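Local coordinates for protein aspartate--tRNA(Asp/Asn) ligase (Thermus thermophilus, PDB 1N9W) that attaches L-aspartate, first activated with ATP, to both tRNA(Asp) and tRNA(Asn), acting as a non-discriminating class II synthetase, at residues Met1-Gly13 / Leu34-Val46. Sequence-based numbering, arbitrary orientation.
Sequences MRVLVRDLKAHVG and LLLRDRSGVVQVV
Val5 N donates to Asp38 OD2 at 2.9 Å, on the syn side of the carboxylate. One residue on, Arg6 N donates to Ser40 OG at 3.1 Å. Ser40 OG in turn donates to Asp38 OD1 at 2.7 Å. Ser40 N reaches the same OD1, closing an Asx turn within the type I turn Asp38-Gly41 of the hairpin. With chi1 59°, Asp38 CG sits between its backbone N and carbonyl carbon, and both carboxylate oxygens lie against Val5 CG2. Replacing Asp38 by an alanine is likely to leave Val5 N without its acceptor and to take from Ser40 OG and N the oxygen that closes the Asx turn.

Arg2 NH1 and Arg39 NH1 are 3.1 Å apart, both donors. Arg2 NH2 donates to Leu19 O of the same chain. Glu191 of the second subunit forms a salt bridge with Arg39, and Asp143 of that subunit pairs with Arg6 and Arg39. Leu4 CD2 lies over the centre of the Arg39 guanidinium, 3.9 Å above its plane. Deeper in, Val5 CG2 meets Val43 CG1 at 3.8 Å, and Leu8 CD1 meets Val43 CG2 at 3.7 Å.

The N-terminal segment is thus fixed to a hairpin of the anticodon-binding OB fold by backbone N-H groups and apolar packing, while Arg6 and, from the hairpin, Arg39 meet carboxylates of the second subunit.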
loop_
_atom_site.group_PDB
_atom_site.type_symbol
_atom_site.label_atom_id
_atom_site.label_comp_id
_atom_site.label_asym_id
_atom_site.label_seq_id
_atom_site.Cartn_x
_atom_site.Cartn_y
_atom_site.Cartn_z
ATOM N N MET B 1 30.033 -9.795 9.951
ATOM C CA MET B 1 28.836 -9.105 9.372
ATOM C C MET B 1 28.021 -10.063 8.507
ATOM O O MET B 1 28.575 -10.909 7.797
ATOM C CB MET B 1 29.266 -7.913 8.504
ATOM C CG MET B 1 29.905 -8.322 7.169
ATOM S SD MET B 1 30.276 -6.954 6.046
ATOM C CE MET B 1 28.734 -6.848 5.088
ATOM N N ARG B 2 26.702 -9.911 8.558
ATOM C CA ARG B 2 25.818 -10.761 7.772
ATOM C C ARG B 2 25.825 -10.293 6.321
ATOM O O ARG B 2 25.630 -9.111 6.037
ATOM C CB ARG B 2 24.390 -10.730 8.333
ATOM C CG ARG B 2 23.507 -11.903 7.875
ATOM C CD ARG B 2 22.604 -11.565 6.678
ATOM N NE ARG B 2 21.826 -12.727 6.223
ATOM C CZ ARG B 2 20.559 -12.678 5.806
ATOM N NH1 ARG B 2 19.905 -11.525 5.786
ATOM N NH2 ARG B 2 19.938 -13.783 5.410
ATOM N N VAL B 3 26.073 -11.230 5.412
ATOM C CA VAL B 3 26.106 -10.937 3.983
ATOM C C VAL B 3 25.057 -11.776 3.244
ATOM O O VAL B 3 24.903 -12.966 3.505
ATOM C CB VAL B 3 27.507 -11.262 3.369
ATOM C CG1 VAL B 3 27.534 -10.875 1.899
ATOM C CG2 VAL B 3 28.603 -10.535 4.140
ATOM N N LEU B 4 24.335 -11.139 2.328
ATOM C CA LEU B 4 23.329 -11.812 1.524
ATOM C C LEU B 4 24.020 -12.530 0.365
ATOM O O LEU B 4 25.105 -12.132 -0.066
ATOM C CB LEU B 4 22.344 -10.795 0.966
ATOM C CG LEU B 4 21.255 -10.295 1.918
ATOM C CD1 LEU B 4 20.595 -9.013 1.371
ATOM C CD2 LEU B 4 20.223 -11.401 2.069
ATOM N N VAL B 5 23.389 -13.584 -0.135
ATOM C CA VAL B 5 23.933 -14.341 -1.251
ATOM C C VAL B 5 24.256 -13.454 -2.465
ATOM O O VAL B 5 25.270 -13.647 -3.132
ATOM C CB VAL B 5 22.952 -15.459 -1.674
ATOM C CG1 VAL B 5 23.423 -16.118 -2.982
ATOM C CG2 VAL B 5 22.854 -16.501 -0.560
ATOM N N ARG B 6 23.413 -12.467 -2.743
ATOM C CA ARG B 6 23.671 -11.621 -3.900
ATOM C C ARG B 6 24.912 -10.731 -3.774
ATOM O O ARG B 6 25.491 -10.347 -4.783
ATOM C CB ARG B 6 22.450 -10.758 -4.237
ATOM C CG ARG B 6 22.019 -9.782 -3.159
ATOM C CD ARG B 6 21.036 -8.774 -3.730
ATOM N NE ARG B 6 20.384 -8.025 -2.654
ATOM C CZ ARG B 6 19.113 -8.200 -2.295
ATOM N NH1 ARG B 6 18.351 -9.088 -2.935
ATOM N NH2 ARG B 6 18.624 -7.508 -1.282
ATOM N N ASP B 7 25.334 -10.421 -2.553
ATOM C CA ASP B 7 26.490 -9.561 -2.378
ATOM C C ASP B 7 27.786 -10.325 -2.120
ATOM O O ASP B 7 28.845 -9.727 -1.931
ATOM C CB ASP B 7 26.227 -8.576 -1.238
ATOM C CG ASP B 7 24.961 -7.785 -1.444
ATOM O OD1 ASP B 7 24.791 -7.217 -2.541
ATOM O OD2 ASP B 7 24.122 -7.728 -0.508
ATOM N N LEU B 8 27.711 -11.649 -2.117
ATOM C CA LEU B 8 28.904 -12.433 -1.849
ATOM C C LEU B 8 30.047 -12.159 -2.833
ATOM O O LEU B 8 31.214 -12.285 -2.468
ATOM C CB LEU B 8 28.568 -13.929 -1.818
ATOM C CG LEU B 8 27.654 -14.382 -0.674
ATOM C CD1 LEU B 8 27.321 -15.864 -0.864
ATOM C CD2 LEU B 8 28.332 -14.151 0.686
ATOM N N LYS B 9 29.726 -11.781 -4.067
ATOM C CA LYS B 9 30.770 -11.482 -5.048
ATOM C C LYS B 9 31.802 -10.492 -4.509
ATOM O O LYS B 9 32.990 -10.588 -4.814
ATOM C CB LYS B 9 30.171 -10.889 -6.328
ATOM C CG LYS B 9 29.794 -11.907 -7.399
ATOM C CD LYS B 9 28.631 -12.799 -6.977
ATOM C CE LYS B 9 28.308 -13.813 -8.068
ATOM N NZ LYS B 9 27.199 -14.733 -7.681
ATOM N N ALA B 10 31.352 -9.540 -3.699
ATOM C CA ALA B 10 32.265 -8.540 -3.163
ATOM C C ALA B 10 32.992 -8.981 -1.901
ATOM O O ALA B 10 33.612 -8.162 -1.232
ATOM C CB ALA B 10 31.511 -7.244 -2.899
ATOM N N HIS B 11 32.943 -10.269 -1.581
ATOM C CA HIS B 11 33.593 -10.746 -0.372
ATOM C C HIS B 11 34.489 -11.947 -0.571
ATOM O O HIS B 11 34.819 -12.643 0.383
ATOM C CB HIS B 11 32.527 -11.071 0.676
ATOM C CG HIS B 11 31.732 -9.882 1.109
ATOM N ND1 HIS B 11 31.978 -9.211 2.287
ATOM C CD2 HIS B 11 30.715 -9.225 0.504
ATOM C CE1 HIS B 11 31.146 -8.190 2.390
ATOM N NE2 HIS B 11 30.369 -8.175 1.322
ATOM N N VAL B 12 34.886 -12.193 -1.812
ATOM C CA VAL B 12 35.756 -13.321 -2.123
ATOM C C VAL B 12 37.049 -13.204 -1.311
ATOM O O VAL B 12 37.685 -12.154 -1.304
ATOM C CB VAL B 12 36.071 -13.345 -3.631
ATOM C CG1 VAL B 12 36.890 -14.570 -3.981
ATOM C CG2 VAL B 12 34.769 -13.339 -4.419
ATOM N N GLY B 13 37.419 -14.277 -0.619
ATOM C CA GLY B 13 38.628 -14.258 0.182
ATOM C C GLY B 13 38.408 -13.865 1.632
ATOM O O GLY B 13 39.304 -13.988 2.473
ATOM N N LEU B 34 26.154 -28.324 1.031
ATOM C CA LEU B 34 24.863 -27.777 1.415
ATOM C C LEU B 34 24.548 -26.660 0.456
ATOM O O LEU B 34 25.444 -26.033 -0.111
ATOM C CB LEU B 34 24.913 -27.209 2.832
ATOM C CG LEU B 34 25.422 -28.135 3.934
ATOM C CD1 LEU B 34 25.507 -27.347 5.224
ATOM C CD2 LEU B 34 24.502 -29.338 4.082
ATOM N N LEU B 35 23.270 -26.421 0.255
ATOM C CA LEU B 35 22.851 -25.340 -0.603
ATOM C C LEU B 35 22.033 -24.487 0.356
ATOM O O LEU B 35 21.028 -24.957 0.883
ATOM C CB LEU B 35 21.969 -25.868 -1.728
ATOM C CG LEU B 35 21.921 -24.906 -2.897
ATOM C CD1 LEU B 35 23.221 -25.019 -3.690
ATOM C CD2 LEU B 35 20.716 -25.214 -3.781
ATOM N N LEU B 36 22.484 -23.266 0.624
ATOM C CA LEU B 36 21.777 -22.376 1.541
ATOM C C LEU B 36 21.085 -21.300 0.744
ATOM O O LEU B 36 21.689 -20.725 -0.162
ATOM C CB LEU B 36 22.756 -21.716 2.530
ATOM C CG LEU B 36 22.178 -20.758 3.585
ATOM C CD1 LEU B 36 23.083 -20.726 4.834
ATOM C CD2 LEU B 36 22.014 -19.354 3.003
ATOM N N ARG B 37 19.822 -21.021 1.037
ATOM C CA ARG B 37 19.192 -19.942 0.291
ATOM C C ARG B 37 18.603 -18.878 1.189
ATOM O O ARG B 37 17.961 -19.176 2.198
ATOM C CB ARG B 37 18.104 -20.455 -0.656
ATOM C CG ARG B 37 16.873 -20.883 0.033
ATOM C CD ARG B 37 15.571 -20.736 -0.755
ATOM N NE ARG B 37 14.597 -20.912 0.330
ATOM C CZ ARG B 37 14.154 -22.086 0.766
ATOM N NH1 ARG B 37 14.525 -23.224 0.178
ATOM N NH2 ARG B 37 13.488 -22.125 1.904
ATOM N N ASP B 38 18.853 -17.626 0.837
ATOM C CA ASP B 38 18.271 -16.561 1.615
ATOM C C ASP B 38 17.310 -15.818 0.679
ATOM O O ASP B 38 17.025 -16.312 -0.417
ATOM C CB ASP B 38 19.349 -15.661 2.293
ATOM C CG ASP B 38 20.309 -15.009 1.316
ATOM O OD1 ASP B 38 19.915 -14.794 0.152
ATOM O OD2 ASP B 38 21.448 -14.663 1.732
ATOM N N ARG B 39 16.782 -14.680 1.114
ATOM C CA ARG B 39 15.831 -13.954 0.297
ATOM C C ARG B 39 16.409 -13.478 -1.026
ATOM O O ARG B 39 15.671 -13.083 -1.927
ATOM C CB ARG B 39 15.241 -12.768 1.083
ATOM C CG ARG B 39 16.257 -11.747 1.608
ATOM C CD ARG B 39 15.554 -10.655 2.423
ATOM N NE ARG B 39 16.411 -9.524 2.727
ATOM C CZ ARG B 39 17.221 -9.449 3.775
ATOM N NH1 ARG B 39 17.289 -10.452 4.638
ATOM N NH2 ARG B 39 17.967 -8.369 3.954
ATOM N N SER B 40 17.731 -13.535 -1.157
ATOM C CA SER B 40 18.385 -13.062 -2.390
ATOM C C SER B 40 18.934 -14.162 -3.296
ATOM O O SER B 40 19.432 -13.868 -4.378
ATOM C CB SER B 40 19.520 -12.090 -2.055
ATOM O OG SER B 40 20.625 -12.787 -1.511
ATOM N N GLY B 41 18.852 -15.421 -2.872
ATOM C CA GLY B 41 19.353 -16.485 -3.730
ATOM C C GLY B 41 19.890 -17.711 -3.014
ATOM O O GLY B 41 19.627 -17.916 -1.825
ATOM N N VAL B 42 20.636 -18.541 -3.744
ATOM C CA VAL B 42 21.209 -19.746 -3.154
ATOM C C VAL B 42 22.727 -19.784 -3.292
ATOM O O VAL B 42 23.294 -19.305 -4.276
ATOM C CB VAL B 42 20.639 -21.055 -3.790
ATOM C CG1 VAL B 42 19.117 -21.094 -3.650
ATOM C CG2 VAL B 42 21.042 -21.152 -5.261
ATOM N N VAL B 43 23.374 -20.350 -2.287
ATOM C CA VAL B 43 24.816 -20.477 -2.299
ATOM C C VAL B 43 25.241 -21.847 -1.767
ATOM O O VAL B 43 24.628 -22.394 -0.838
ATOM C CB VAL B 43 25.496 -19.364 -1.458
ATOM C CG1 VAL B 43 25.144 -19.515 0.031
ATOM C CG2 VAL B 43 26.998 -19.414 -1.663
ATOM N N GLN B 44 26.285 -22.406 -2.375
ATOM C CA GLN B 44 26.817 -23.693 -1.965
ATOM C C GLN B 44 27.676 -23.455 -0.729
ATOM O O GLN B 44 28.446 -22.491 -0.660
ATOM C CB GLN B 44 27.681 -24.321 -3.084
ATOM C CG GLN B 44 28.217 -25.733 -2.745
ATOM C CD GLN B 44 28.913 -26.442 -3.913
ATOM O OE1 GLN B 44 30.123 -26.273 -4.148
ATOM N NE2 GLN B 44 28.145 -27.245 -4.651
ATOM N N VAL B 45 27.516 -24.317 0.263
ATOM C CA VAL B 45 28.285 -24.203 1.493
ATOM C C VAL B 45 28.978 -25.540 1.608
ATOM O O VAL B 45 28.364 -26.584 1.386
ATOM C CB VAL B 45 27.368 -23.953 2.720
ATOM C CG1 VAL B 45 28.155 -24.089 4.010
ATOM C CG2 VAL B 45 26.774 -22.556 2.636
ATOM N N VAL B 46 30.271 -25.509 1.913
ATOM C CA VAL B 46 31.025 -26.736 2.049
ATOM C C VAL B 46 31.455 -26.933 3.491
ATOM O O VAL B 46 32.069 -26.057 4.104
ATOM C CB VAL B 46 32.290 -26.743 1.129
ATOM C CG1 VAL B 46 33.010 -28.079 1.251
ATOM C CG2 VAL B 46 31.891 -26.503 -0.322
HETATM O O HOH W 1 22.888 -14.529 4.222
HETATM O O HOH W 2 19.530 -8.618 6.621
HETATM O O HOH W 3 16.200 -8.739 -0.242
#